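Local coordinates for protein 30-kDa cleavage and polyadenylation specificity factor 30 (Arabidopsis thaliana, PDB 5ZUU) that recognises m6A-modified RNA through its YTH domain and, within the CPSF complex, takes part in pre-mRNA 3'-end formation and poly(A) site selection, at residues S24-R27 and E28-E31; S114-K117 and T118-L121. All coordinates share one frame; numbering follows the deposited sequence.

Contact 1: S24-R27 and E28-E31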
ATOM      1  N   SER A  24       2.404  -2.434  -8.894  1.00 14.64           N
ATOM      2  CA  SER A  24       2.584  -1.412  -9.962  1.00 14.89           C
ATOM      3  C   SER A  24       3.612  -1.853 -10.996  1.00 14.78           C
ATOM      4  O   SER A  24       4.622  -2.481 -10.661  1.00 15.42           O
ATOM      5  CB  SER A  24       3.043  -0.099  -9.365  1.00 14.78           C
ATOM      6  OG  SER A  24       3.076   0.905 -10.352  1.00 15.53           O
ATOM      7  N   ASN A  25       3.315  -1.554 -12.255  1.00 16.04           N
ATOM      8  CA  ASN A  25       4.172  -1.858 -13.396  1.00 16.74           C
ATOM      9  C   ASN A  25       5.378  -1.001 -13.376  1.00 16.91           C
ATOM     10  O   ASN A  25       6.305  -1.326 -14.075  1.00 16.75           O
ATOM     11  CB  ASN A  25       3.515  -1.452 -14.731  1.00 19.10           C
ATOM     12  CG  ASN A  25       2.546  -2.454 -15.251  1.00 22.22           C
ATOM     13  OD1 ASN A  25       2.593  -3.646 -14.911  1.00 26.44           O
ATOM     14  ND2 ASN A  25       1.642  -1.987 -16.080  1.00 20.77           N
ATOM     15  N   ASN A  26       5.338   0.154 -12.686  1.00 17.19           N
ATOM     16  CA  ASN A  26       6.445   1.092 -12.705  1.00 18.78           C
ATOM     17  C   ASN A  26       6.589   1.853 -11.375  1.00 18.31           C
ATOM     18  O   ASN A  26       5.620   1.949 -10.615  1.00 17.88           O
ATOM     19  CB  ASN A  26       6.233   2.068 -13.904  1.00 19.39           C
ATOM     20  CG  ASN A  26       4.946   2.885 -13.776  1.00 20.61           C
ATOM     21  OD1 ASN A  26       4.768   3.618 -12.823  1.00 23.28           O
ATOM     22  ND2 ASN A  26       4.018   2.726 -14.730  1.00 22.04           N
ATOM     23  N   ARG A  27       7.783   2.390 -11.090  1.00 19.27           N
ATOM     24  CA  ARG A  27       7.983   3.232  -9.896  1.00 20.75           C
ATOM     25  C   ARG A  27       7.303   4.572 -10.025  1.00 20.83           C
ATOM     26  O   ARG A  27       6.866   5.186  -9.035  1.00 20.06           O
ATOM     27  CB  ARG A  27       9.435   3.518  -9.612  1.00 21.71           C
ATOM     28  CG  ARG A  27      10.185   2.311  -9.173  1.00 25.64           C
ATOM     29  CD  ARG A  27      11.503   2.699  -8.491  1.00 27.53           C
ATOM     30  NE  ARG A  27      12.162   1.467  -8.098  1.00 27.03           N
ATOM     31  CZ  ARG A  27      12.183   0.927  -6.880  1.00 26.99           C
ATOM     32  NH1 ARG A  27      11.663   1.521  -5.826  1.00 24.11           N
ATOM     33  NH2 ARG A  27      12.823  -0.227  -6.724  1.00 29.67           N
ATOM     34  N   GLU A  28       7.196   5.058 -11.238  1.00 22.11           N
ATOM     35  CA  GLU A  28       6.666   6.419 -11.386  1.00 23.34           C
ATOM     36  C   GLU A  28       5.329   6.496 -10.715  1.00 19.55           C
ATOM     37  O   GLU A  28       5.110   7.446  -9.994  1.00 16.63           O
ATOM     38  CB  GLU A  28       6.557   6.877 -12.833  1.00 27.68           C
ATOM     39  CG  GLU A  28       7.896   6.942 -13.561  1.00 35.05           C
ATOM     40  CD  GLU A  28       8.299   5.630 -14.256  1.00 45.70           C
ATOM     41  OE1 GLU A  28       8.319   5.583 -15.518  1.00 61.71           O
ATOM     42  OE2 GLU A  28       8.604   4.642 -13.546  1.00 46.44           O
ATOM     43  N   ASN A  29       4.418   5.546 -10.930  1.00 16.75           N
ATOM     44  CA  ASN A  29       3.078   5.635 -10.308  1.00 16.68           C
ATOM     45  C   ASN A  29       3.107   5.531  -8.784  1.00 14.87           C
ATOM     46  O   ASN A  29       2.416   6.186  -8.111  1.00 13.49           O
ATOM     47  CB  ASN A  29       2.098   4.640 -10.917  1.00 17.67           C
ATOM     48  CG  ASN A  29       1.729   4.977 -12.363  1.00 18.54           C
ATOM     49  OD1 ASN A  29       1.124   4.190 -13.060  1.00 18.60           O
ATOM     50  ND2 ASN A  29       2.100   6.130 -12.784  1.00 14.74           N
ATOM     51  N   PHE A  30       3.923   4.633  -8.309  1.00 14.54           N
ATOM     52  CA  PHE A  30       4.118   4.476  -6.892  1.00 14.47           C
ATOM     53  C   PHE A  30       4.588   5.796  -6.247  1.00 14.46           C
ATOM     54  O   PHE A  30       4.098   6.223  -5.204  1.00 12.09           O
ATOM     55  CB  PHE A  30       5.114   3.329  -6.677  1.00 14.21           C
ATOM     56  CG  PHE A  30       5.740   3.327  -5.321  1.00 15.29           C
ATOM     57  CD1 PHE A  30       4.947   3.241  -4.197  1.00 15.46           C
ATOM     58  CD2 PHE A  30       7.157   3.440  -5.173  1.00 15.84           C
ATOM     59  CE1 PHE A  30       5.531   3.222  -2.938  1.00 15.59           C
ATOM     60  CE2 PHE A  30       7.735   3.407  -3.932  1.00 16.23           C
ATOM     61  CZ  PHE A  30       6.904   3.320  -2.806  1.00 15.95           C
ATOM     62  N   GLU A  31       5.560   6.423  -6.890  1.00 17.37           N
ATOM     63  CA  GLU A  31       6.057   7.759  -6.415  1.00 20.91           C
ATOM     64  C   GLU A  31       5.048   8.864  -6.462  1.00 18.34           C
ATOM     65  O   GLU A  31       4.914   9.601  -5.518  1.00 17.61           O
ATOM     66  CB  GLU A  31       7.349   8.130  -7.108  1.00 23.78           C
ATOM     67  CG  GLU A  31       8.427   7.196  -6.602  1.00 28.47           C
ATOM     68  CD  GLU A  31       9.761   7.382  -7.249  1.00 34.01           C
ATOM     69  OE1 GLU A  31       9.984   8.450  -7.837  1.00 36.96           O
ATOM     70  OE2 GLU A  31      10.583   6.443  -7.130  1.00 40.72           O
TER
HETATM   71  O   HOH W   1      10.805   3.937  -5.728  1.00 30.84           O
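The amide of N26 turns back to the start of the helix and offers OD1 to the backbone N of N29, 2.7 Å away. The bond is nearly straight, with an N-H...O angle of 165°, and the donor meets the oxygen almost head-on at a C=O...N angle of 172°. What brings OD1 there is the first torsion of N26 (chi1 62°), which sets CG between the backbone N and the carbonyl carbon. E28 bends at chi2 so that its carboxylate comes back alongside, OE2 lying 3.5 Å from N26 CB. This is the N-cap of helix 27-36, just after strand 17-24 in the YTH domain, and S24 and N26 also pack against a modified group of the bound ligand, probably the m6A of the RNA. Replacing N26 with an alanine removes OD1 and would probably leave the N-H of N29 at the helix start without its capping acceptor. Before the cap, S24 OG donates to N26 O at 2.8 Å, on a lone pair in the carbonyl plane. Beyond it, the backbone N of E31 donates to R27 O at 2.8 Å. The R27 and E31 side chains run at a slant to one another, and their charged ends are joined through water: R27 NH1 donates to it at 2.6 Å, and it donates to E31 OE2 at 2.9 Å, while the direct salt bridge of R27 NH1 goes to E112.

Contact 2: S114-K117 and T118-L121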
ATOM      1  N   SER A 114      13.277  -6.551   0.845  1.00 13.64           N
ATOM      2  CA  SER A 114      13.650  -7.603  -0.093  1.00 15.75           C
ATOM      3  C   SER A 114      12.802  -8.858   0.065  1.00 14.06           C
ATOM      4  O   SER A 114      12.475  -9.259   1.181  1.00 13.57           O
ATOM      5  CB  SER A 114      15.123  -7.982   0.178  1.00 17.13           C
ATOM      6  OG  SER A 114      15.428  -9.160  -0.506  1.00 22.50           O
ATOM      7  N   PHE A 115      12.470  -9.479  -1.056  1.00 14.48           N
ATOM      8  CA  PHE A 115      11.724 -10.741  -1.108  1.00 14.66           C
ATOM      9  C   PHE A 115      12.500 -11.888  -0.415  1.00 15.21           C
ATOM     10  O   PHE A 115      11.894 -12.829   0.107  1.00 17.14           O
ATOM     11  CB  PHE A 115      11.403 -11.179  -2.574  1.00 13.81           C
ATOM     12  CG  PHE A 115      10.380 -10.321  -3.323  1.00 13.93           C
ATOM     13  CD1 PHE A 115       9.503  -9.471  -2.693  1.00 13.23           C
ATOM     14  CD2 PHE A 115      10.270 -10.427  -4.735  1.00 14.41           C
ATOM     15  CE1 PHE A 115       8.595  -8.699  -3.412  1.00 12.47           C
ATOM     16  CE2 PHE A 115       9.343  -9.654  -5.436  1.00 13.70           C
ATOM     17  CZ  PHE A 115       8.500  -8.814  -4.767  1.00 13.08           C
ATOM     18  N   HIS A 116      13.824 -11.825  -0.465  1.00 15.48           N
ATOM     19  CA  HIS A 116      14.701 -12.798   0.229  1.00 15.05           C
ATOM     20  C   HIS A 116      14.277 -12.870   1.676  1.00 15.07           C
ATOM     21  O   HIS A 116      14.105 -13.978   2.265  1.00 14.33           O
ATOM     22  CB  HIS A 116      16.176 -12.375   0.109  1.00 14.54           C
ATOM     23  CG  HIS A 116      17.134 -13.451   0.526  1.00 17.10           C
ATOM     24  ND1 HIS A 116      17.079 -14.738   0.002  1.00 16.36           N
ATOM     25  CD2 HIS A 116      18.093 -13.467   1.486  1.00 16.41           C
ATOM     26  CE1 HIS A 116      17.998 -15.482   0.607  1.00 18.52           C
ATOM     27  NE2 HIS A 116      18.640 -14.727   1.484  1.00 17.20           N
ATOM     28  N   LYS A 117      14.020 -11.694   2.238  1.00 14.01           N
ATOM     29  CA  LYS A 117      13.623 -11.608   3.637  1.00 14.40           C
ATOM     30  C   LYS A 117      12.224 -12.074   3.963  1.00 13.87           C
ATOM     31  O   LYS A 117      11.958 -12.299   5.110  1.00 15.66           O
ATOM     32  CB  LYS A 117      13.812 -10.202   4.180  1.00 14.50           C
ATOM     33  CG  LYS A 117      15.265  -9.852   4.282  1.00 15.57           C
ATOM     34  CD  LYS A 117      15.347  -8.397   4.683  1.00 16.18           C
ATOM     35  CE  LYS A 117      16.759  -7.849   4.637  1.00 16.32           C
ATOM     36  NZ  LYS A 117      16.580  -6.360   4.681  1.00 17.24           N
ATOM     37  N   THR A 118      11.366 -12.246   2.973  1.00 12.42           N
ATOM     38  CA  THR A 118      10.036 -12.785   3.124  1.00 11.62           C
ATOM     39  C   THR A 118       9.895 -14.197   2.661  1.00 11.86           C
ATOM     40  O   THR A 118       8.787 -14.685   2.546  1.00 11.83           O
ATOM     41  CB  THR A 118       8.992 -11.957   2.330  1.00 11.12           C
ATOM     42  OG1 THR A 118       9.102 -12.230   0.937  1.00 10.78           O
ATOM     43  CG2 THR A 118       9.191 -10.523   2.529  1.00 10.70           C
ATOM     44  N   ARG A 119      10.999 -14.887   2.448  1.00 12.47           N
ATOM     45  CA  ARG A 119      10.975 -16.163   1.716  1.00 12.98           C
ATOM     46  C   ARG A 119      10.408 -17.317   2.551  1.00 12.88           C
ATOM     47  O   ARG A 119      10.059 -18.337   1.994  1.00 11.64           O
ATOM     48  CB  ARG A 119      12.366 -16.523   1.171  1.00 12.85           C
ATOM     49  CG  ARG A 119      13.441 -16.923   2.218  1.00 14.42           C
ATOM     50  CD  ARG A 119      14.814 -17.103   1.507  1.00 14.51           C
ATOM     51  NE  ARG A 119      15.870 -17.565   2.393  1.00 14.28           N
ATOM     52  CZ  ARG A 119      16.480 -16.814   3.315  1.00 15.98           C
ATOM     53  NH1 ARG A 119      16.153 -15.527   3.567  1.00 16.89           N
ATOM     54  NH2 ARG A 119      17.433 -17.350   4.033  1.00 17.29           N
ATOM     55  N   ASN A 120      10.301 -17.168   3.868  1.00 13.38           N
ATOM     56  CA  ASN A 120       9.669 -18.214   4.681  1.00 13.55           C
ATOM     57  C   ASN A 120       8.193 -17.942   4.950  1.00 14.26           C
ATOM     58  O   ASN A 120       7.565 -18.621   5.771  1.00 16.71           O
ATOM     59  CB  ASN A 120      10.492 -18.478   5.936  1.00 14.00           C
ATOM     60  CG  ASN A 120      10.481 -17.316   6.889  1.00 13.78           C
ATOM     61  OD1 ASN A 120      10.217 -16.200   6.437  1.00 15.65           O
ATOM     62  ND2 ASN A 120      10.763 -17.558   8.182  1.00 11.89           N
ATOM     63  N   LEU A 121       7.601 -16.973   4.245  1.00 14.28           N
ATOM     64  CA  LEU A 121       6.230 -16.583   4.483  1.00 15.60           C
ATOM     65  C   LEU A 121       5.417 -16.966   3.289  1.00 14.84           C
ATOM     66  O   LEU A 121       5.664 -16.481   2.201  1.00 14.03           O
ATOM     67  CB  LEU A 121       6.076 -15.067   4.669  1.00 17.57           C
ATOM     68  CG  LEU A 121       5.815 -14.437   5.979  1.00 21.31           C
ATOM     69  CD1 LEU A 121       5.233 -13.018   5.824  1.00 22.20           C
ATOM     70  CD2 LEU A 121       4.822 -15.280   6.735  1.00 23.88           C
TER
HETATM   71  O   HOH W   2       9.929 -13.493   6.921  1.00 16.60           O
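One face of the H116 imidazole carries the guanidinium of R119, laid flat on it with centres 3.7 Å apart and planes only 2° from parallel. NH1 of R119 sits over the middle of the ring; seen from the guanidinium, H116 CE1 lies over one face, displaced toward the rim. At the guanidinium edge, and in its plane, is H116 O, to which R119 NH1 donates at 2.9 Å. With CG tucked between backbone N and carbonyl carbon (chi1 70°), the extended R119 chain runs beside H116, pointing the same way. R119 N reaches the same oxygen at 3.2 Å from the opposite face of the carbonyl. T118 repeats the theme one residue earlier: its OG1 and its N each stand 3.0 Å from F115 O, both donating from one face. These bonds hold a short 3-10 turn, introduced by an ST turn in which S114 OG accepts from H116 N and followed by a type I turn over T118-L121. The T118 side chain packs on L148 and L151 of helix 142-154, while F115 meets F71 edge-to-face. A cationic guanidinium lying flat on the imidazole would probably disfavour protonation of H116.

In the fold
From the N terminus, the chain runs up strand 17-24, inside the six-stranded sheet, and contact 1 closes the tight turn that sends it into helix 27-36. It then passes through strands 58-65 and 70-77 before strand 103-114 leads into contact 2, which shapes the turn on the way to strand 122-123. The two local contacts follow in series, neither nested nor crossed, with centres about 21 Å apart and nearest atoms about 9 Å apart. Two strands connect them: R27 and F30 touch Q72 of strand 70-77, where F71 meets contact 2, and strand 103-114, which bears E112, ends at S114. Beyond the sheet, K117 forms a salt bridge with E155, just past helix 142-154.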